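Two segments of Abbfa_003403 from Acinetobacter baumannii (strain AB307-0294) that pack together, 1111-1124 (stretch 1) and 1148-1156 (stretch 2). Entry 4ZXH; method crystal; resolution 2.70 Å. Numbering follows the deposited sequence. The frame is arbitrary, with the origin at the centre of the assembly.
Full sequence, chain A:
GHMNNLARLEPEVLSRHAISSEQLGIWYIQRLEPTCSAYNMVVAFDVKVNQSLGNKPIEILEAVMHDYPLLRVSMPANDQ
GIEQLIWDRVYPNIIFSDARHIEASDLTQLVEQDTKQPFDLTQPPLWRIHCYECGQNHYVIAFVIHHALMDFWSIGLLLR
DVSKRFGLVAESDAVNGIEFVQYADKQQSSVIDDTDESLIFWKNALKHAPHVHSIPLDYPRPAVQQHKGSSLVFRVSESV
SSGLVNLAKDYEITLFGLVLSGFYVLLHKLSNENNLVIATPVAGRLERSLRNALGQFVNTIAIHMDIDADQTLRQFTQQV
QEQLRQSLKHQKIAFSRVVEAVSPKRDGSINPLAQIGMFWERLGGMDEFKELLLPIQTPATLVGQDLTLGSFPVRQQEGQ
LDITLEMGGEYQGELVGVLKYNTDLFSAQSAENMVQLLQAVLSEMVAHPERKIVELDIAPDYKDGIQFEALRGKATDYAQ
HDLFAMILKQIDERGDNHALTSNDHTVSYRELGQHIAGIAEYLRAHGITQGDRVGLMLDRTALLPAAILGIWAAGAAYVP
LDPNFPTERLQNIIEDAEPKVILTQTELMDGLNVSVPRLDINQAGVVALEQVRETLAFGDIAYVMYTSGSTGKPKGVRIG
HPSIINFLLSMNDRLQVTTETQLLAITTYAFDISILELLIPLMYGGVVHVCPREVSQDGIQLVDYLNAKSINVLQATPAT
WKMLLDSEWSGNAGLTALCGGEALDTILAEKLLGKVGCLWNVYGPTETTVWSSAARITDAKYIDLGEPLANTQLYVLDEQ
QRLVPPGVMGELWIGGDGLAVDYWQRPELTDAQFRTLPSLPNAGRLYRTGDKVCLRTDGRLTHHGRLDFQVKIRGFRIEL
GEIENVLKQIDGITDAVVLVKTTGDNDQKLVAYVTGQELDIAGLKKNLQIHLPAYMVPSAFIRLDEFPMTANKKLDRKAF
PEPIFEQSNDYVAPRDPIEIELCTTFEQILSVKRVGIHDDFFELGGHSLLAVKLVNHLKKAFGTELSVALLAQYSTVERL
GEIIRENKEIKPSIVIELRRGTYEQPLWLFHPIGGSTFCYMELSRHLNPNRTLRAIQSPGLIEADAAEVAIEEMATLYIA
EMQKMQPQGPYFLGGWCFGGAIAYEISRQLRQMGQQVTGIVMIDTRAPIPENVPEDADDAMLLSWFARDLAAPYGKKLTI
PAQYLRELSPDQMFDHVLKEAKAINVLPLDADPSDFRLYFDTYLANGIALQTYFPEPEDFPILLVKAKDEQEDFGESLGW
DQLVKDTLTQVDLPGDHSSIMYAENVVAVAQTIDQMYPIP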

# COMPACT_ATOMS: atom_id res chain seq x y z
N ILE A 1111 52.41 11.02 7.78
CA ILE A 1111 51.69 12.29 7.94
C ILE A 1111 52.13 13.31 6.89
O ILE A 1111 51.30 14.05 6.36
N GLU A 1112 53.41 13.30 6.55
CA GLU A 1112 53.93 14.23 5.55
C GLU A 1112 53.21 14.01 4.20
O GLU A 1112 52.84 14.98 3.53
N GLU A 1113 52.97 12.76 3.84
CA GLU A 1113 52.34 12.46 2.55
C GLU A 1113 50.84 12.73 2.59
O GLU A 1113 50.26 13.26 1.65
N MET A 1114 50.23 12.35 3.70
CA MET A 1114 48.83 12.65 4.00
C MET A 1114 48.55 14.14 3.77
O MET A 1114 47.58 14.51 3.12
N ALA A 1115 49.44 14.97 4.30
CA ALA A 1115 49.27 16.42 4.27
C ALA A 1115 49.32 16.99 2.84
O ALA A 1115 48.44 17.77 2.46
N THR A 1116 50.36 16.63 2.08
CA THR A 1116 50.45 17.01 0.69
C THR A 1116 49.19 16.62 -0.09
O THR A 1116 48.64 17.43 -0.83
N LEU A 1117 48.75 15.39 0.09
CA LEU A 1117 47.56 14.91 -0.59
C LEU A 1117 46.33 15.76 -0.26
O LEU A 1117 45.58 16.14 -1.16
N TYR A 1118 46.14 16.04 1.03
CA TYR A 1118 44.98 16.81 1.49
C TYR A 1118 45.08 18.26 1.02
O TYR A 1118 44.08 18.83 0.58
N ILE A 1119 46.27 18.84 1.12
CA ILE A 1119 46.50 20.21 0.65
C ILE A 1119 46.08 20.38 -0.81
O ILE A 1119 45.42 21.36 -1.15
N ALA A 1120 46.43 19.43 -1.66
CA ALA A 1120 45.97 19.48 -3.05
C ALA A 1120 44.45 19.43 -3.13
O ALA A 1120 43.85 20.18 -3.90
N GLU A 1121 43.81 18.57 -2.33
CA GLU A 1121 42.34 18.55 -2.29
C GLU A 1121 41.76 19.90 -1.83
O GLU A 1121 40.74 20.35 -2.35
N MET A 1122 42.41 20.54 -0.86
CA MET A 1122 41.97 21.82 -0.34
C MET A 1122 42.10 22.91 -1.41
O MET A 1122 41.21 23.74 -1.59
N GLN A 1123 43.21 22.91 -2.13
CA GLN A 1123 43.47 23.97 -3.09
C GLN A 1123 42.57 23.91 -4.35
O GLN A 1123 42.54 24.87 -5.12
N LYS A 1124 41.83 22.82 -4.53
CA LYS A 1124 40.78 22.76 -5.56
C LYS A 1124 39.57 23.62 -5.21
O LYS A 1124 38.90 24.16 -6.09
N ARG A 1148 52.65 23.45 8.40
CA ARG A 1148 54.09 23.46 8.19
C ARG A 1148 54.41 23.49 6.70
O ARG A 1148 55.38 24.15 6.29
N GLN A 1149 53.60 22.81 5.90
CA GLN A 1149 53.82 22.76 4.46
C GLN A 1149 53.31 24.01 3.73
O GLN A 1149 53.95 24.47 2.79
N LEU A 1150 52.16 24.54 4.16
CA LEU A 1150 51.59 25.74 3.55
C LEU A 1150 52.55 26.93 3.67
O LEU A 1150 52.66 27.73 2.74
N ARG A 1151 53.24 27.05 4.81
CA ARG A 1151 54.35 27.99 4.95
C ARG A 1151 55.40 27.81 3.86
O ARG A 1151 55.81 28.77 3.19
N GLN A 1152 55.84 26.56 3.68
CA GLN A 1152 56.85 26.24 2.69
C GLN A 1152 56.49 26.69 1.28
O GLN A 1152 57.37 26.95 0.47
N MET A 1153 55.20 26.79 0.99
CA MET A 1153 54.79 27.20 -0.34
C MET A 1153 54.25 28.64 -0.33
O MET A 1153 53.65 29.10 -1.30
N GLY A 1154 54.49 29.35 0.78
CA GLY A 1154 54.18 30.77 0.86
C GLY A 1154 52.77 31.13 1.31
O GLY A 1154 52.45 32.31 1.42
N GLN A 1155 51.93 30.14 1.55
CA GLN A 1155 50.59 30.40 2.05
C GLN A 1155 50.60 30.77 3.53
O GLN A 1155 51.42 30.25 4.30
N GLN A 1156 49.71 31.66 3.95
CA GLN A 1156 49.66 31.98 5.37
C GLN A 1156 48.55 31.20 6.08
O GLN A 1156 47.58 30.75 5.46

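Packing of helix 1111-1124 against the end of helix 1148-1152 and the turn that follows it in Abbfa_003403. The helix axes approach to 10.7 Å and cross at -62°; the contact buries 377 Å² over both sides. The nearest CA pairs are Thr1116 CA with Gln1149 CA (7.7 Å) and Ile1119 CA with Leu1150 CA (8.1 Å). Two hydrogen bonds join the segments through Gln1149, which points toward stretch 1 and reaches it in an m, t conformation with chi3 at 15°, which lets its amide meet two partners one helical turn apart. Its NE2 donates to the backbone O of Glu1112 (3.0 Å, N-H...O angle 143°), and its OE1 accepts from OG1 of Thr1116 (2.9 Å), whose m rotamer brings the hydroxyl to the amide although its CA-to-CB bond runs sideways. The same Glu1112 O receives a weak helical hydrogen bond from Thr1116 N (3.3 Å), so the carbonyl serves both its own helix and the incoming glutamine. Ala1115, directed toward stretch 2, offers only a methyl group here, and its CB lies 3.6 Å from Gln1149 NE2. The CA-to-CB bond of Glu1112 (chi1 m) points sideways; its CB stays 4.4 Å from Gln1149 NE2, and its carboxylate takes no part in the contact. An apolar group forms around Ile1119, which is buried and points toward stretch 2, and its m, t rotamer extends CD1 into the space between the segments. There CD1 meets CD2 of Leu1150 at 3.7 Å, CE of Met1153 at 4.0 Å and the aliphatic CB of Gln1149 at 3.8 Å, joining the hydrophobic cluster to the base of the polar side chain. Leu1150 (m, t) has its CA-to-CB bond sideways, but its end comes nearer to stretch 1. Met1153, the first residue to leave helical phi/psi, points toward stretch 1 with chi1 p and chi2 t. Met1122 (m, t, p) also points toward stretch 2, but its nearest approach is 4.8 Å, from its CE to CD1 of Leu1150. Looser polar packing involves Gln1123 (m, t), which reaches toward the turn, its NE2 lying 4.3 Å from SD of Met1153 and 4.2 Å from NE2 of Gln1155. These are packing contacts, too long for hydrogen bonds; Gln1155 (m, m) points toward stretch 1, while both ends of its amide are hydrogen-bonded elsewhere in the structure. Between Met1153 and Gln1155, Gly1154 adopts phi/psi of 88/-2, where a CB would be jammed against the preceding carbonyl O. Leu1117 and Glu1113 point away from the contact.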

# COMPACT_ATOMS: atom_id res chain seq x y z
CB ILE A 1111 51.88 12.87 9.35
CG1 ILE A 1111 50.81 12.30 10.28
CG2 ILE A 1111 51.71 14.34 9.36
CD1 ILE A 1111 50.53 13.13 11.47
CB GLU A 1112 55.46 14.09 5.42
CG GLU A 1112 56.28 14.51 6.70
CD GLU A 1112 56.59 13.35 7.69
OE1 GLU A 1112 55.95 12.27 7.62
OE2 GLU A 1112 57.48 13.52 8.57
CB GLU A 1113 52.59 11.00 2.15
CG GLU A 1113 54.03 10.70 1.79
CD GLU A 1113 54.58 11.65 0.74
OE1 GLU A 1113 53.83 12.03 -0.18
OE2 GLU A 1113 55.78 12.02 0.84
CB MET A 1114 48.54 12.26 5.46
CG MET A 1114 47.11 12.07 5.84
SD MET A 1114 46.99 11.41 7.53
CE MET A 1114 47.98 9.93 7.39
CB ALA A 1115 50.33 17.07 5.14
CB THR A 1116 51.67 16.36 -0.00
OG1 THR A 1116 52.87 16.79 0.65
CG2 THR A 1116 51.72 16.76 -1.47
CB LEU A 1117 47.27 13.45 -0.23
CG LEU A 1117 46.02 12.91 -0.92
CD1 LEU A 1117 46.31 12.85 -2.40
CD2 LEU A 1117 45.60 11.54 -0.37
CB TYR A 1118 44.83 16.75 3.02
CG TYR A 1118 44.54 15.37 3.56
CD1 TYR A 1118 44.18 14.32 2.71
CD2 TYR A 1118 44.61 15.11 4.92
CE1 TYR A 1118 43.92 13.07 3.19
CE2 TYR A 1118 44.33 13.84 5.42
CZ TYR A 1118 44.00 12.83 4.55
OH TYR A 1118 43.74 11.58 5.05
CB ILE A 1119 47.96 20.63 0.80
CG1 ILE A 1119 48.22 21.09 2.23
CG2 ILE A 1119 48.28 21.77 -0.13
CD1 ILE A 1119 49.67 21.39 2.52
CB ALA A 1120 46.58 18.35 -3.86
CB GLU A 1121 41.82 17.43 -1.38
CG GLU A 1121 41.64 16.07 -2.08
CD GLU A 1121 40.54 16.07 -3.15
OE1 GLU A 1121 39.41 16.54 -2.85
OE2 GLU A 1121 40.79 15.61 -4.28
CB MET A 1122 42.78 22.22 0.89
CG MET A 1122 42.61 21.31 2.11
SD MET A 1122 43.91 21.66 3.34
CE MET A 1122 43.61 23.39 3.70
CB GLN A 1123 44.95 23.98 -3.45
CG GLN A 1123 45.76 24.73 -2.39
CD GLN A 1123 47.25 24.85 -2.69
OE1 GLN A 1123 47.88 23.95 -3.26
NE2 GLN A 1123 47.82 25.99 -2.31
CB LYS A 1124 40.31 21.31 -5.77
CG LYS A 1124 41.30 20.42 -6.48
CD LYS A 1124 40.82 18.98 -6.52
CE LYS A 1124 39.60 18.81 -7.41
NZ LYS A 1124 39.29 17.35 -7.58
CB ARG A 1148 54.76 22.23 8.84
CG ARG A 1148 56.28 22.37 9.03
CD ARG A 1148 56.98 21.07 9.44
NE ARG A 1148 56.93 20.07 8.38
CZ ARG A 1148 57.69 20.09 7.28
NH1 ARG A 1148 58.56 21.07 7.09
NH2 ARG A 1148 57.56 19.13 6.36
CB GLN A 1149 53.18 21.51 3.85
CG GLN A 1149 53.77 20.20 4.33
CD GLN A 1149 53.39 19.02 3.44
OE1 GLN A 1149 52.92 19.21 2.32
NE2 GLN A 1149 53.60 17.81 3.93
CB LEU A 1150 50.23 26.08 4.16
CG LEU A 1150 49.06 25.11 3.89
CD1 LEU A 1150 47.80 25.49 4.69
CD2 LEU A 1150 48.72 24.97 2.42
CB ARG A 1151 55.02 27.82 6.31
CG ARG A 1151 54.28 28.44 7.47
CD ARG A 1151 54.57 29.93 7.61
NE ARG A 1151 53.88 30.49 8.78
CZ ARG A 1151 54.28 30.33 10.04
NH1 ARG A 1151 55.38 29.64 10.33
NH2 ARG A 1151 53.58 30.89 11.02
CB GLN A 1152 57.14 24.73 2.70
CG GLN A 1152 57.89 24.27 3.93
CD GLN A 1152 59.13 25.11 4.18
OE1 GLN A 1152 59.13 25.99 5.05
NE2 GLN A 1152 60.19 24.87 3.40
CB MET A 1153 53.76 26.21 -0.93
CG MET A 1153 52.66 25.73 0.00
SD MET A 1153 51.54 24.51 -0.75
CE MET A 1153 52.23 22.96 -0.16
CB GLN A 1155 49.69 29.18 1.83
CG GLN A 1155 49.50 28.83 0.37
CD GLN A 1155 48.88 29.97 -0.41
OE1 GLN A 1155 48.22 30.85 0.16
NE2 GLN A 1155 49.07 29.95 -1.73
CB GLN A 1156 49.49 33.49 5.60
CG GLN A 1156 50.76 34.19 6.17
CD GLN A 1156 51.38 33.49 7.41
OE1 GLN A 1156 50.73 32.71 8.12
NE2 GLN A 1156 52.66 33.79 7.67